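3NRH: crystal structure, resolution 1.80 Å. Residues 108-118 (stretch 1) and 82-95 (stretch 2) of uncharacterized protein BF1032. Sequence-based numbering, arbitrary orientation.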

# COMPACT_ATOMS: atom_id res chain seq x y z
N ILE A 108 12.46 16.50 -6.32
CA ILE A 108 13.52 15.81 -7.05
C ILE A 108 12.93 14.87 -8.10
O ILE A 108 11.90 14.24 -7.87
CB ILE A 108 14.40 14.97 -6.09
CG1 ILE A 108 13.53 13.95 -5.35
CG2 ILE A 108 15.09 15.89 -5.09
CD1 ILE A 108 14.30 13.01 -4.45
N LYS A 109 13.59 14.79 -9.25
CA LYS A 109 13.12 13.93 -10.33
C LYS A 109 13.49 12.48 -10.09
O LYS A 109 14.65 12.14 -9.86
CB LYS A 109 13.69 14.40 -11.68
CG LYS A 109 12.95 15.60 -12.27
CD LYS A 109 13.46 15.98 -13.65
CE LYS A 109 14.81 16.67 -13.59
NZ LYS A 109 14.72 17.97 -12.87
N LYS A 110 12.48 11.61 -10.15
CA LYS A 110 12.67 10.18 -9.94
C LYS A 110 12.03 9.41 -11.08
O LYS A 110 11.25 9.96 -11.86
CB LYS A 110 12.02 9.76 -8.62
CG LYS A 110 12.78 10.18 -7.37
CD LYS A 110 14.07 9.38 -7.21
CE LYS A 110 14.76 9.69 -5.89
NZ LYS A 110 16.00 8.87 -5.72
N ASN A 111 12.37 8.13 -11.18
CA ASN A 111 11.81 7.26 -12.21
C ASN A 111 11.25 6.01 -11.57
O ASN A 111 11.92 5.34 -10.78
CB ASN A 111 12.89 6.88 -13.23
CG ASN A 111 13.30 8.04 -14.11
OD1 ASN A 111 12.51 8.55 -14.89
ND2 ASN A 111 14.55 8.48 -13.97
N ILE A 112 10.00 5.70 -11.90
CA ILE A 112 9.35 4.50 -11.37
C ILE A 112 10.18 3.26 -11.72
O ILE A 112 10.38 2.38 -10.89
CB ILE A 112 7.93 4.34 -11.95
CG1 ILE A 112 7.06 5.53 -11.52
CG2 ILE A 112 7.33 3.02 -11.48
CD1 ILE A 112 5.68 5.56 -12.19
N SER A 113 10.67 3.21 -12.95
CA SER A 113 11.46 2.06 -13.39
C SER A 113 12.67 1.79 -12.50
O SER A 113 12.97 0.64 -12.20
CB SER A 113 11.92 2.26 -14.84
OG SER A 113 12.70 3.43 -14.97
N GLU A 114 13.35 2.85 -12.05
CA GLU A 114 14.51 2.68 -11.20
C GLU A 114 14.09 2.20 -9.81
O GLU A 114 14.75 1.34 -9.23
CB GLU A 114 15.30 3.99 -11.08
CG GLU A 114 16.68 3.80 -10.50
CD GLU A 114 17.48 5.09 -10.45
OE1 GLU A 114 17.46 5.84 -11.44
OE2 GLU A 114 18.13 5.34 -9.41
N ASP A 115 13.00 2.77 -9.29
CA ASP A 115 12.49 2.36 -7.98
C ASP A 115 12.15 0.87 -8.00
O ASP A 115 12.54 0.12 -7.10
CB ASP A 115 11.22 3.13 -7.61
CG ASP A 115 11.49 4.58 -7.25
OD1 ASP A 115 12.36 4.84 -6.40
OD2 ASP A 115 10.80 5.46 -7.81
N LEU A 116 11.40 0.45 -9.02
CA LEU A 116 11.00 -0.94 -9.13
C LEU A 116 12.20 -1.87 -9.27
O LEU A 116 12.25 -2.93 -8.63
CB LEU A 116 10.04 -1.14 -10.30
CG LEU A 116 8.68 -0.46 -10.12
CD1 LEU A 116 7.85 -0.62 -11.40
CD2 LEU A 116 7.95 -1.06 -8.93
N ALA A 117 13.18 -1.48 -10.09
CA ALA A 117 14.37 -2.31 -10.27
C ALA A 117 15.14 -2.40 -8.95
O ALA A 117 15.68 -3.46 -8.62
CB ALA A 117 15.25 -1.73 -11.38
N ASP A 118 15.18 -1.30 -8.19
CA ASP A 118 15.87 -1.30 -6.90
C ASP A 118 15.20 -2.25 -5.92
O ASP A 118 15.87 -3.02 -5.23
CB ASP A 118 15.90 0.11 -6.29
CG ASP A 118 16.91 1.02 -6.97
OD1 ASP A 118 17.73 0.52 -7.77
OD2 ASP A 118 16.89 2.23 -6.68
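Stretch 2 82-95: NLASILAEKDDYLE

Stretch 2 lies on stretch 1 as helix, turn and strand against strand and helix, running the other way. Its residues 82-87 close a helix that began earlier in the chain; Ala-88 breaks it with a positive phi (55°), a short 3-10 segment follows from Glu-89, and 92-94 is extended. Stretch 1 is extended over 109-111 and turns directly into a helix from Ile-112 onward. Strand therefore meets strand and helix meets helix, each pair at 143° between N-to-C directions, the strand axes approaching to 4.7 Å and the helix axes to 8.6 Å.

The strand register is antiparallel, pairing Lys-109 with Leu-94, Lys-110 with Tyr-93 and Asn-111 with Asp-92. Lys-110 and Tyr-93 form the hydrogen-bonded pair: Lys-110 N donates to Tyr-93 O at 2.9 Å, and Tyr-93 N to Lys-110 O at 3.0 Å. The ladder continues at one end with Glu-95 N to Ile-108 O, 3.1 Å, and at the other with Ile-112 N to Asp-91 O, 2.8 Å. That last bond joins the first helical residue of stretch 1 to Asp-91, next in the chain to Asp-92, so the pairing reaches right up to the helix start.

Asp-91 also uses its side chain there. The early NH groups of a helix lack partners in their own helix, and here Ser-113 N donates to Asp-91 OD1 at 2.7 Å, while Ser-113 OG donates to Asp-91 OD2 at 2.6 Å. One carboxylate thus grips both backbone and side chain of a single residue. Asn-111 holds the N-cap position, but its own side chain makes no capping bond.

Tyr-93 has the largest area covered across the contact. Its CB lies on the same sheet face as that of Lys-110, whose CB packs over the ring 3.8 Å from the Tyr-93 centroid. The ring's edge faces the strand-to-helix junction, with Ile-112 N 3.8 Å from Tyr-93 CE1; Ile-112 CG1 makes an apolar contact with Tyr-93 CD1 at 3.9 Å. The hydroxyl reaches the helix: Tyr-93 OH donates to Asp-115 OD2 at 2.7 Å. A single side chain spans from strand to the first helical turn.

Between the helices the packing is apolar and close. Ile-112 CB meets Leu-87 CD1 at 3.5 Å, and one turn further along Leu-116 CB meets Leu-83 CD1 at 3.7 Å. Beside these contacts two small residues meet: Ser-113 CB lies 3.5 Å from Ala-84 N, and the CA atoms of Ser-113 and Ala-84 are 5.2 Å apart.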

# COMPACT_ATOMS: atom_id res chain seq x y z
N ASN A 82 13.51 -2.12 -19.61
CA ASN A 82 12.23 -2.65 -20.06
C ASN A 82 11.06 -1.96 -19.35
O ASN A 82 10.05 -1.64 -19.97
CB ASN A 82 12.15 -4.16 -19.82
CG ASN A 82 13.14 -4.93 -20.68
OD1 ASN A 82 13.36 -4.59 -21.84
ND2 ASN A 82 13.73 -5.97 -20.11
N LEU A 83 11.22 -1.72 -18.06
CA LEU A 83 10.16 -1.06 -17.30
C LEU A 83 10.02 0.37 -17.79
O LEU A 83 8.90 0.89 -17.92
CB LEU A 83 10.47 -1.09 -15.80
CG LEU A 83 10.57 -2.50 -15.21
CD1 LEU A 83 10.81 -2.42 -13.71
CD2 LEU A 83 9.28 -3.26 -15.50
N ALA A 84 11.15 1.02 -18.06
CA ALA A 84 11.13 2.39 -18.53
C ALA A 84 10.39 2.47 -19.87
O ALA A 84 9.66 3.42 -20.12
CB ALA A 84 12.56 2.92 -18.67
N SER A 85 10.59 1.47 -20.72
CA SER A 85 9.93 1.45 -22.03
C SER A 85 8.42 1.27 -21.92
O SER A 85 7.66 1.87 -22.69
CB SER A 85 10.51 0.32 -22.90
OG SER A 85 11.89 0.52 -23.13
N ILE A 86 7.98 0.46 -20.96
CA ILE A 86 6.56 0.23 -20.74
C ILE A 86 5.87 1.50 -20.27
O ILE A 86 4.79 1.85 -20.76
CB ILE A 86 6.32 -0.86 -19.66
CG1 ILE A 86 7.03 -2.17 -20.04
CG2 ILE A 86 4.83 -1.10 -19.48
CD1 ILE A 86 6.49 -2.82 -21.30
N LEU A 87 6.50 2.19 -19.32
CA LEU A 87 5.95 3.42 -18.76
C LEU A 87 6.09 4.65 -19.66
O LEU A 87 5.25 5.54 -19.63
CB LEU A 87 6.59 3.70 -17.39
CG LEU A 87 6.11 2.79 -16.26
CD1 LEU A 87 6.99 2.99 -15.04
CD2 LEU A 87 4.66 3.11 -15.93
N ALA A 88 7.15 4.68 -20.47
CA ALA A 88 7.41 5.79 -21.38
C ALA A 88 7.45 7.12 -20.63
O ALA A 88 8.08 7.21 -19.59
CB ALA A 88 6.34 5.84 -22.47
N GLU A 89 6.77 8.15 -21.13
CA GLU A 89 6.73 9.45 -20.45
C GLU A 89 6.17 9.40 -19.02
O GLU A 89 6.36 10.34 -18.25
CB GLU A 89 5.94 10.48 -21.30
CG GLU A 89 5.18 9.92 -22.51
CD GLU A 89 3.82 9.33 -22.16
OE1 GLU A 89 3.03 9.99 -21.43
OE2 GLU A 89 3.52 8.20 -22.63
N LYS A 90 5.50 8.30 -18.67
CA LYS A 90 4.91 8.07 -17.33
C LYS A 90 5.94 7.67 -16.28
O LYS A 90 5.65 7.65 -15.08
CB LYS A 90 3.90 6.92 -17.38
CG LYS A 90 2.50 7.28 -17.08
CD LYS A 90 1.92 8.03 -18.26
CE LYS A 90 1.51 9.47 -17.98
NZ LYS A 90 0.41 9.76 -18.94
N ASP A 91 7.11 7.30 -16.75
CA ASP A 91 8.14 6.84 -15.85
C ASP A 91 8.66 7.89 -14.89
O ASP A 91 8.98 7.61 -13.73
CB ASP A 91 9.30 6.26 -16.66
CG ASP A 91 10.18 5.37 -15.83
OD1 ASP A 91 9.62 4.65 -14.98
OD2 ASP A 91 11.41 5.38 -16.04
N ASP A 92 8.73 9.13 -15.37
CA ASP A 92 9.24 10.22 -14.56
C ASP A 92 8.19 10.89 -13.69
O ASP A 92 7.04 11.09 -14.11
CB ASP A 92 9.90 11.26 -15.47
CG ASP A 92 11.11 10.72 -16.20
OD1 ASP A 92 10.95 9.80 -17.03
OD2 ASP A 92 12.23 11.20 -15.94
N TYR A 93 8.58 11.21 -12.47
CA TYR A 93 7.69 11.90 -11.55
C TYR A 93 8.51 12.76 -10.61
O TYR A 93 9.65 12.43 -10.27
CB TYR A 93 6.83 10.91 -10.75
CG TYR A 93 7.57 10.07 -9.74
CD1 TYR A 93 8.27 8.92 -10.13
CD2 TYR A 93 7.54 10.39 -8.38
CE1 TYR A 93 8.91 8.12 -9.19
CE2 TYR A 93 8.18 9.59 -7.44
CZ TYR A 93 8.85 8.45 -7.85
OH TYR A 93 9.45 7.63 -6.92
N LEU A 94 7.93 13.88 -10.20
CA LEU A 94 8.60 14.79 -9.28
C LEU A 94 8.09 14.49 -7.88
O LEU A 94 6.91 14.68 -7.59
CB LEU A 94 8.30 16.23 -9.67
N GLU A 95 8.97 14.01 -7.02
CA GLU A 95 8.60 13.68 -5.65
C GLU A 95 9.81 13.23 -4.85
O GLU A 95 10.02 12.03 -4.64
CB GLU A 95 7.53 12.59 -5.65